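Local coordinates for lysosome-associated membrane glycoprotein 2 (Mus musculus, PDB 5GV3) that supports lysosome biogenesis and autophagy and directly inhibits the proton channel TMEM175, which favours acidification of the lysosomal lumen, at residues A[44-49]-A[61-65]; A[108-112]-A[133-138]; A[122-128]-A[140-146]. All coordinates share one frame; numbering follows the deposited sequence.

Overall arrangement
The three contacts sample the first lumenal domain of LAMP-2, an all-beta unit of the LAMP family, from its surface to its partly buried joints. Interaction 1 lies at the surface, where a loop attaches to the outermost strand 59-64 of the four-stranded sheet by many polar bonds and presents a histidine to zinc. Interaction 2 joins the opposite edge of that sheet, strand 106-117, to the hairpin leading into strand 136-146, chiefly through aliphatic side chains. Interaction 3 follows strand 136-146 further along, where regular backbone pairing with 122-125 gives way to a bulge beside a glycan. Interactions 2 and 3 thus share a strand, whereas interaction 1 touches neither.

Interaction 1 (A[44-49]-A[61-65]); sequences ATHDGS and MIQFG. With ZN (zinc ion), chain D.
Ser49 OG is gripped from two directions: it accepts from Met61 N across the contact at 3.0 Å, nearly straight at 172°, and it donates to His46 O at 2.6 Å. The same carbonyl takes Ser49 N from the same face, closing a type II turn from His46 to Ser49, with Gly48 at the positive-phi third position usual for this turn. Before the turn, Thr45 and Gln63 form a single antiparallel hydrogen-bonded bridge, Thr45 N to Gln63 O at 2.9 Å and Gln63 N to Thr45 O at 2.8 Å. The Gln63 chain bends at chi2 (77°), which curls its amide back across the loop. There NE2 reaches Asp47 O at 2.7 Å, a weak bond on angle, while OE1 lies against the Thr45 hydroxyl and takes a second weak bond from Asp47 N. Ala44 CB packs against Ile62 CG2 at 4.2 Å. His46 CB rests on Ile62 CD1, and NE2 binds zinc at 2.0 Å, the metal's other modelled neighbours here being waters. With only one backbone bridge, much of the loop's attachment comes from side chains of Gln63, Thr45 and Ser49, while His46, touching Val4 of strand 2-8, holds the metal.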
loop_
_atom_site.group_PDB
_atom_site.type_symbol
_atom_site.label_atom_id
_atom_site.label_comp_id
_atom_site.label_asym_id
_atom_site.label_seq_id
_atom_site.Cartn_x
_atom_site.Cartn_y
_atom_site.Cartn_z
ATOM N N ALA A 44 -9.592 6.489 6.072
ATOM C CA ALA A 44 -8.336 6.908 5.469
ATOM C C ALA A 44 -8.653 7.358 4.058
ATOM O O ALA A 44 -9.551 6.818 3.424
ATOM C CB ALA A 44 -7.330 5.779 5.466
ATOM N N THR A 45 -7.961 8.394 3.595
ATOM C CA THR A 45 -8.249 8.938 2.281
ATOM C C THR A 45 -7.308 8.395 1.213
ATOM O O THR A 45 -6.242 7.872 1.538
ATOM C CB THR A 45 -8.175 10.467 2.319
ATOM O OG1 THR A 45 -6.900 10.867 2.831
ATOM C CG2 THR A 45 -9.252 11.016 3.235
ATOM N N HIS A 46 -7.713 8.491 -0.056
ATOM C CA HIS A 46 -6.879 7.997 -1.152
ATOM C C HIS A 46 -6.469 9.142 -2.091
ATOM O O HIS A 46 -6.247 8.921 -3.286
ATOM C CB HIS A 46 -7.585 6.892 -1.964
ATOM C CG HIS A 46 -8.850 7.337 -2.618
ATOM N ND1 HIS A 46 -10.098 6.858 -2.279
ATOM C CD2 HIS A 46 -9.050 8.244 -3.603
ATOM C CE1 HIS A 46 -11.009 7.448 -3.030
ATOM N NE2 HIS A 46 -10.394 8.299 -3.837
ATOM N N ASP A 47 -6.356 10.353 -1.546
ATOM C CA ASP A 47 -6.038 11.549 -2.333
ATOM C C ASP A 47 -4.744 11.421 -3.122
ATOM O O ASP A 47 -3.735 10.979 -2.585
ATOM C CB ASP A 47 -5.947 12.784 -1.423
ATOM C CG ASP A 47 -7.302 13.219 -0.891
ATOM O OD1 ASP A 47 -8.336 12.824 -1.475
ATOM O OD2 ASP A 47 -7.336 13.962 0.108
ATOM N N GLY A 48 -4.776 11.770 -4.404
ATOM C CA GLY A 48 -3.563 11.718 -5.198
ATOM C C GLY A 48 -3.494 10.469 -6.062
ATOM O O GLY A 48 -2.636 10.347 -6.941
ATOM N N SER A 49 -4.374 9.516 -5.783
ATOM C CA SER A 49 -4.440 8.298 -6.574
ATOM C C SER A 49 -4.886 8.661 -7.982
ATOM O O SER A 49 -5.773 9.490 -8.163
ATOM C CB SER A 49 -5.412 7.291 -5.954
ATOM O OG SER A 49 -5.061 6.989 -4.618
ATOM N N MET A 61 -2.311 6.436 -3.624
ATOM C CA MET A 61 -1.831 7.105 -2.427
ATOM C C MET A 61 -2.858 7.019 -1.301
ATOM O O MET A 61 -4.043 7.212 -1.519
ATOM C CB MET A 61 -1.492 8.560 -2.733
ATOM C CG MET A 61 -0.444 8.711 -3.821
ATOM S SD MET A 61 -0.072 10.428 -4.203
ATOM C CE MET A 61 0.690 10.942 -2.662
ATOM N N ILE A 62 -2.403 6.657 -0.108
ATOM C CA ILE A 62 -3.292 6.537 1.036
ATOM C C ILE A 62 -2.818 7.444 2.166
ATOM O O ILE A 62 -1.647 7.421 2.518
ATOM C CB ILE A 62 -3.372 5.083 1.523
ATOM C CG1 ILE A 62 -3.909 4.178 0.402
ATOM C CG2 ILE A 62 -4.225 4.986 2.779
ATOM C CD1 ILE A 62 -5.365 4.466 0.003
ATOM N N GLN A 63 -3.713 8.254 2.721
ATOM C CA GLN A 63 -3.363 9.061 3.892
ATOM C C GLN A 63 -4.219 8.646 5.077
ATOM O O GLN A 63 -5.382 8.285 4.919
ATOM C CB GLN A 63 -3.532 10.564 3.626
ATOM C CG GLN A 63 -2.939 11.054 2.321
ATOM C CD GLN A 63 -3.809 10.708 1.121
ATOM O OE1 GLN A 63 -5.033 10.740 1.200
ATOM N NE2 GLN A 63 -3.176 10.355 0.014
ATOM N N PHE A 64 -3.636 8.692 6.265
ATOM C CA PHE A 64 -4.362 8.382 7.484
ATOM C C PHE A 64 -3.954 9.336 8.605
ATOM O O PHE A 64 -2.916 9.151 9.245
ATOM C CB PHE A 64 -4.114 6.929 7.887
ATOM C CG PHE A 64 -4.748 6.545 9.190
ATOM C CD1 PHE A 64 -6.087 6.797 9.424
ATOM C CD2 PHE A 64 -4.004 5.922 10.178
ATOM C CE1 PHE A 64 -6.672 6.443 10.623
ATOM C CE2 PHE A 64 -4.580 5.563 11.383
ATOM C CZ PHE A 64 -5.916 5.821 11.608
ATOM N N GLY A 65 -4.768 10.364 8.827
ATOM C CA GLY A 65 -4.500 11.345 9.866
ATOM C C GLY A 65 -3.301 12.247 9.616
ATOM O O GLY A 65 -3.115 12.753 8.511
HETATM ZN ZN ZN D . -12.121 8.841 -4.715
HETATM O O HOH W 1 -12.499 6.849 -5.228
HETATM O O HOH W 2 -13.533 7.319 -4.492
HETATM O O HOH W 3 -13.604 8.246 -3.369
HETATM O O HOH W 4 -11.261 10.675 -4.160
#

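Interaction 2 (A[108-112]-A[133-138]); sequences TVKNP and LTPVVQ
A tight beta hairpin, turning through Thr134 and a cis Pro135, packs here against strand 106-117. Leu133 and Val136 close the hairpin with a pair of backbone bonds, and the cis peptide with its backbone angles fits a type VIa turn. Both of these residues meet Val109. Val109 spreads its methyls over the two arms of the hairpin, chi1 of -179° setting CG1 opposite the amide nitrogen: CG1 lies on Leu133 CB at 3.7 Å, and CG2 meets Val136 CG2 at 3.6 Å. The fork of Leu133 is divided in turn. Its CD1 sits 3.7 Å from Asn111 ND2, the two side chains crossing at about a right angle, whereas CD2 reaches Pro112 CD at 3.9 Å.

Two buried amides lie beside these apolar groups. Asn111 ND2 gives a weak bond to Gln138 OE1 at 3.4 Å, the two amide planes being 59° apart. Each amide has a stronger partner nearby, Asn111 OD1 with Glu113 N and Gln138 OE1 with the Tyr140 hydroxyl. One water links the two segments more firmly: it accepts from Gln138 NE2 at 2.9 Å and donates to Val109 O at 3.1 Å.

Around the contact, Val109 and Asn111 make backbone bonds to Leu88 and Ile86 of strand 81-91, whose Leu88 and Tyr90 also touch Val136. Pro135 and Val137 are backbone hydrogen-bonded to Thr25 and Thr23 of strand 11-28, so the contact lies where the four-stranded sheet meets the larger mixed sheet.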
loop_
_atom_site.group_PDB
_atom_site.type_symbol
_atom_site.label_atom_id
_atom_site.label_comp_id
_atom_site.label_asym_id
_atom_site.label_seq_id
_atom_site.Cartn_x
_atom_site.Cartn_y
_atom_site.Cartn_z
ATOM N N THR A 108 10.771 7.763 6.399
ATOM C CA THR A 108 10.329 7.102 5.183
ATOM C C THR A 108 11.024 5.756 5.038
ATOM O O THR A 108 12.239 5.646 5.189
ATOM C CB THR A 108 10.616 7.971 3.942
ATOM O OG1 THR A 108 9.982 9.246 4.094
ATOM C CG2 THR A 108 10.095 7.308 2.684
ATOM N N VAL A 109 10.242 4.713 4.821
ATOM C CA VAL A 109 10.809 3.397 4.588
ATOM C C VAL A 109 10.462 2.978 3.174
ATOM O O VAL A 109 9.324 3.129 2.731
ATOM C CB VAL A 109 10.310 2.365 5.606
ATOM C CG1 VAL A 109 10.934 1.007 5.339
ATOM C CG2 VAL A 109 10.639 2.837 7.011
ATOM N N LYS A 110 11.458 2.480 2.455
ATOM C CA LYS A 110 11.253 2.079 1.075
ATOM C C LYS A 110 11.229 0.553 0.968
ATOM O O LYS A 110 11.976 -0.150 1.653
ATOM C CB LYS A 110 12.341 2.694 0.195
ATOM C CG LYS A 110 11.901 3.013 -1.223
ATOM C CD LYS A 110 12.937 3.897 -1.905
ATOM C CE LYS A 110 12.956 5.291 -1.273
ATOM N NZ LYS A 110 13.728 6.283 -2.071
ATOM N N ASN A 111 10.370 0.050 0.093
ATOM C CA ASN A 111 10.240 -1.380 -0.134
ATOM C C ASN A 111 10.901 -1.736 -1.455
ATOM O O ASN A 111 10.571 -1.159 -2.487
ATOM C CB ASN A 111 8.758 -1.780 -0.134
ATOM C CG ASN A 111 8.545 -3.279 -0.071
ATOM O OD1 ASN A 111 9.258 -4.047 -0.713
ATOM N ND2 ASN A 111 7.542 -3.703 0.696
ATOM N N PRO A 112 11.874 -2.662 -1.418
ATOM C CA PRO A 112 12.622 -3.065 -2.619
ATOM C C PRO A 112 11.816 -3.938 -3.569
ATOM O O PRO A 112 12.264 -4.175 -4.689
ATOM C CB PRO A 112 13.806 -3.855 -2.050
ATOM C CG PRO A 112 13.838 -3.525 -0.574
ATOM C CD PRO A 112 12.415 -3.286 -0.202
ATOM N N LEU A 133 10.918 -4.671 6.994
ATOM C CA LEU A 133 11.731 -3.518 6.630
ATOM C C LEU A 133 12.050 -2.676 7.864
ATOM O O LEU A 133 11.507 -1.583 8.034
ATOM C CB LEU A 133 11.013 -2.664 5.578
ATOM C CG LEU A 133 10.426 -3.386 4.360
ATOM C CD1 LEU A 133 9.597 -2.432 3.506
ATOM C CD2 LEU A 133 11.527 -4.026 3.525
ATOM N N THR A 134 12.933 -3.202 8.710
ATOM C CA THR A 134 13.340 -2.560 9.963
ATOM C C THR A 134 13.556 -1.056 9.806
ATOM O O THR A 134 14.276 -0.624 8.903
ATOM C CB THR A 134 14.634 -3.208 10.495
ATOM O OG1 THR A 134 14.408 -4.604 10.723
ATOM C CG2 THR A 134 15.108 -2.542 11.784
ATOM N N PRO A 135 12.929 -0.246 10.677
ATOM C CA PRO A 135 12.128 -0.579 11.862
ATOM C C PRO A 135 10.644 -0.791 11.589
ATOM O O PRO A 135 9.843 -0.621 12.506
ATOM C CB PRO A 135 12.310 0.653 12.740
ATOM C CG PRO A 135 12.363 1.772 11.748
ATOM C CD PRO A 135 13.042 1.215 10.508
ATOM N N VAL A 136 10.276 -1.165 10.369
ATOM C CA VAL A 136 8.860 -1.309 10.045
ATOM C C VAL A 136 8.530 -2.692 9.490
ATOM O O VAL A 136 9.174 -3.170 8.560
ATOM C CB VAL A 136 8.416 -0.250 9.017
ATOM C CG1 VAL A 136 6.950 -0.424 8.688
ATOM C CG2 VAL A 136 8.678 1.164 9.545
ATOM N N VAL A 137 7.535 -3.347 10.080
ATOM C CA VAL A 137 7.002 -4.573 9.500
ATOM C C VAL A 137 5.695 -4.266 8.764
ATOM O O VAL A 137 4.718 -3.831 9.380
ATOM C CB VAL A 137 6.779 -5.645 10.576
ATOM C CG1 VAL A 137 6.052 -6.856 9.996
ATOM C CG2 VAL A 137 8.109 -6.059 11.186
ATOM N N GLN A 138 5.689 -4.478 7.449
ATOM C CA GLN A 138 4.512 -4.226 6.627
ATOM C C GLN A 138 3.768 -5.522 6.325
ATOM O O GLN A 138 4.368 -6.517 5.928
ATOM C CB GLN A 138 4.913 -3.532 5.323
ATOM C CG GLN A 138 5.766 -2.291 5.541
ATOM C CD GLN A 138 6.215 -1.637 4.255
ATOM O OE1 GLN A 138 5.858 -2.078 3.163
ATOM N NE2 GLN A 138 7.006 -0.575 4.377
HETATM O O HOH W 5 7.809 0.626 1.820
#

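Interaction 3 (A[122-128]-A[140-146]); sequences IFKCNSV and YWGIHLQ. With NAG (2-acetamido-2-deoxy-beta-D-glucopyranose), chain M.
Phe123 and Cys125 pair with Leu145 and Ile143 in a regular antiparallel ladder, the axes of strands 122-125 and 143-146 4.5 Å apart with their directions at 165°, until a G1 bulge sets Gly142 and Ile143 together opposite Cys125. In the ladder Leu145 N reaches Phe123 O at 2.8 Å and Cys125 N reaches Ile143 O at 2.9 Å. At the bulge, Gly142 N bonds Asn126 O at 2.9 Å from well above the carbonyl plane, and Gly142, with a positive phi (59°) that suits glycine, stands at the corner of the chain.

On one face of the sheet, the ring of Phe123 comes obliquely against Ile143 CG2, beside Cys125, which is disulfide-bonded to Cys161. On the other, Lys124 and His144 lie side by side, Lys124 CG 3.5 Å from His144 NE2, while the lysine amine leads on to a long, weak ion pair with Asp164.

Past the corner, Val128 CG2 rests on Trp141 CB at 3.8 Å. A chi1 of 73° places Trp141 CG between the backbone N and the carbonyl carbon, and the indole has Asn126 O at its edge, in plane, and N-acetylglucosamine O6 over one face, 3.4 Å from Trp141 CE2. The sugar meets the indole through O6 and O5 rather than by laying its ring flat on it, consistent with some restraint of the glycan next to the corner that interrupts the regular ladder.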
loop_
_atom_site.group_PDB
_atom_site.type_symbol
_atom_site.label_atom_id
_atom_site.label_comp_id
_atom_site.label_asym_id
_atom_site.label_seq_id
_atom_site.Cartn_x
_atom_site.Cartn_y
_atom_site.Cartn_z
ATOM N N ILE A 122 -6.943 -9.947 -13.107
ATOM C CA ILE A 122 -7.008 -9.379 -11.772
ATOM C C ILE A 122 -6.084 -10.184 -10.874
ATOM O O ILE A 122 -6.116 -11.415 -10.872
ATOM C CB ILE A 122 -8.449 -9.355 -11.197
ATOM C CG1 ILE A 122 -8.442 -8.830 -9.755
ATOM C CG2 ILE A 122 -9.102 -10.724 -11.272
ATOM C CD1 ILE A 122 -9.727 -8.146 -9.350
ATOM N N PHE A 123 -5.205 -9.489 -10.160
ATOM C CA PHE A 123 -4.285 -10.168 -9.265
ATOM C C PHE A 123 -4.970 -10.420 -7.924
ATOM O O PHE A 123 -5.535 -9.507 -7.320
ATOM C CB PHE A 123 -3.007 -9.354 -9.071
ATOM C CG PHE A 123 -2.049 -9.980 -8.111
ATOM C CD1 PHE A 123 -1.325 -11.100 -8.473
ATOM C CD2 PHE A 123 -1.883 -9.459 -6.839
ATOM C CE1 PHE A 123 -0.445 -11.689 -7.580
ATOM C CE2 PHE A 123 -1.003 -10.043 -5.948
ATOM C CZ PHE A 123 -0.286 -11.161 -6.321
ATOM N N LYS A 124 -4.921 -11.659 -7.458
ATOM C CA LYS A 124 -5.613 -11.999 -6.231
ATOM C C LYS A 124 -4.669 -12.656 -5.244
ATOM O O LYS A 124 -3.906 -13.558 -5.598
ATOM C CB LYS A 124 -6.808 -12.927 -6.500
ATOM C CG LYS A 124 -7.697 -13.124 -5.269
ATOM C CD LYS A 124 -8.394 -14.485 -5.217
ATOM C CE LYS A 124 -7.443 -15.572 -4.747
ATOM N NZ LYS A 124 -8.170 -16.725 -4.164
ATOM N N CYS A 125 -4.722 -12.184 -4.005
ATOM C CA CYS A 125 -3.969 -12.781 -2.919
ATOM C C CYS A 125 -4.647 -12.387 -1.609
ATOM O O CYS A 125 -4.284 -11.378 -1.010
ATOM C CB CYS A 125 -2.504 -12.306 -2.957
ATOM S SG CYS A 125 -1.330 -13.230 -1.918
ATOM N N ASN A 126 -5.627 -13.174 -1.167
ATOM C CA ASN A 126 -6.303 -12.881 0.094
ATOM C C ASN A 126 -5.289 -13.173 1.256
ATOM O O ASN A 126 -5.460 -12.653 2.349
ATOM C CB ASN A 126 -7.707 -13.605 0.205
ATOM C CG ASN A 126 -8.949 -12.724 -0.382
ATOM O OD1 ASN A 126 -8.871 -11.519 -0.598
ATOM N ND2 ASN A 126 -10.084 -13.363 -0.587
ATOM N N SER A 127 -4.239 -13.977 1.012
ATOM C CA SER A 127 -3.170 -14.276 2.015
ATOM C C SER A 127 -2.266 -13.101 2.456
ATOM O O SER A 127 -2.061 -12.133 1.725
ATOM C CB SER A 127 -2.231 -15.384 1.521
ATOM O OG SER A 127 -2.939 -16.514 1.061
ATOM N N VAL A 128 -1.662 -13.246 3.632
ATOM C CA VAL A 128 -0.810 -12.210 4.218
ATOM C C VAL A 128 0.610 -12.155 3.653
ATOM O O VAL A 128 1.412 -13.059 3.857
ATOM C CB VAL A 128 -0.711 -12.392 5.754
ATOM C CG1 VAL A 128 0.270 -11.370 6.379
ATOM C CG2 VAL A 128 -2.086 -12.277 6.387
ATOM N N TYR A 140 0.345 -7.061 4.197
ATOM C CA TYR A 140 -0.685 -6.837 3.179
ATOM C C TYR A 140 -1.476 -8.124 2.962
ATOM O O TYR A 140 -0.886 -9.203 2.926
ATOM C CB TYR A 140 -0.061 -6.394 1.849
ATOM C CG TYR A 140 0.911 -5.241 1.956
ATOM C CD1 TYR A 140 0.469 -3.934 1.897
ATOM C CD2 TYR A 140 2.275 -5.460 2.122
ATOM C CE1 TYR A 140 1.352 -2.874 1.994
ATOM C CE2 TYR A 140 3.172 -4.392 2.218
ATOM C CZ TYR A 140 2.691 -3.100 2.152
ATOM O OH TYR A 140 3.529 -2.013 2.245
ATOM N N TRP A 141 -2.799 -8.018 2.834
ATOM C CA TRP A 141 -3.626 -9.193 2.541
ATOM C C TRP A 141 -5.002 -8.845 1.958
ATOM O O TRP A 141 -5.347 -7.674 1.815
ATOM C CB TRP A 141 -3.793 -10.045 3.802
ATOM C CG TRP A 141 -4.718 -9.470 4.870
ATOM C CD1 TRP A 141 -6.032 -9.800 5.088
ATOM C CD2 TRP A 141 -4.380 -8.492 5.869
ATOM N NE1 TRP A 141 -6.533 -9.081 6.152
ATOM C CE2 TRP A 141 -5.540 -8.274 6.646
ATOM C CE3 TRP A 141 -3.213 -7.779 6.172
ATOM C CZ2 TRP A 141 -5.558 -7.364 7.709
ATOM C CZ3 TRP A 141 -3.236 -6.879 7.222
ATOM C CH2 TRP A 141 -4.402 -6.680 7.982
ATOM N N GLY A 142 -5.776 -9.872 1.610
ATOM C CA GLY A 142 -7.114 -9.692 1.062
ATOM C C GLY A 142 -7.073 -8.882 -0.217
ATOM O O GLY A 142 -7.946 -8.059 -0.467
ATOM N N ILE A 143 -6.055 -9.134 -1.034
ATOM C CA ILE A 143 -5.752 -8.303 -2.196
ATOM C C ILE A 143 -6.508 -8.729 -3.442
ATOM O O ILE A 143 -6.425 -9.881 -3.854
ATOM C CB ILE A 143 -4.238 -8.326 -2.510
ATOM C CG1 ILE A 143 -3.434 -7.850 -1.301
ATOM C CG2 ILE A 143 -3.934 -7.497 -3.759
ATOM C CD1 ILE A 143 -1.937 -8.148 -1.400
ATOM N N HIS A 144 -7.271 -7.798 -4.015
ATOM C CA HIS A 144 -7.830 -7.964 -5.351
ATOM C C HIS A 144 -7.416 -6.737 -6.150
ATOM O O HIS A 144 -7.900 -5.635 -5.886
ATOM C CB HIS A 144 -9.353 -8.104 -5.303
ATOM C CG HIS A 144 -9.809 -9.356 -4.627
ATOM N ND1 HIS A 144 -9.852 -9.477 -3.251
ATOM C CD2 HIS A 144 -10.180 -10.559 -5.118
ATOM C CE1 HIS A 144 -10.265 -10.689 -2.932
ATOM N NE2 HIS A 144 -10.470 -11.368 -4.047
ATOM N N LEU A 145 -6.542 -6.919 -7.132
ATOM C CA LEU A 145 -5.945 -5.771 -7.795
ATOM C C LEU A 145 -5.905 -5.869 -9.314
ATOM O O LEU A 145 -5.597 -6.922 -9.866
ATOM C CB LEU A 145 -4.528 -5.561 -7.265
ATOM C CG LEU A 145 -3.654 -4.512 -7.956
ATOM C CD1 LEU A 145 -4.268 -3.136 -7.825
ATOM C CD2 LEU A 145 -2.263 -4.525 -7.354
ATOM N N GLN A 146 -6.237 -4.769 -9.979
ATOM C CA GLN A 146 -5.945 -4.628 -11.404
ATOM C C GLN A 146 -5.652 -3.178 -11.765
ATOM O O GLN A 146 -6.502 -2.300 -11.638
ATOM C CB GLN A 146 -7.082 -5.152 -12.282
ATOM C CG GLN A 146 -6.698 -5.118 -13.769
ATOM C CD GLN A 146 -7.784 -5.630 -14.704
ATOM O OE1 GLN A 146 -8.934 -5.822 -14.307
ATOM N NE2 GLN A 146 -7.411 -5.869 -15.954
HETATM C C1 NAG M . -2.147 -6.977 11.435
HETATM C C2 NAG M . -3.099 -7.338 12.583
HETATM C C3 NAG M . -2.873 -8.782 13.021
HETATM C C4 NAG M . -2.955 -9.720 11.822
HETATM C C5 NAG M . -2.016 -9.255 10.712
HETATM C C6 NAG M . -2.156 -10.069 9.448
HETATM C C7 NAG M . -3.889 -5.568 14.096
HETATM C C8 NAG M . -3.556 -4.705 15.279
HETATM N N2 NAG M . -2.940 -6.431 13.711
HETATM O O3 NAG M . -3.846 -9.150 13.990
HETATM O O4 NAG M . -2.611 -11.043 12.219
HETATM O O5 NAG M . -2.326 -7.900 10.358
HETATM O O6 NAG M . -3.424 -9.841 8.853
HETATM O O7 NAG M . -4.967 -5.488 13.515
#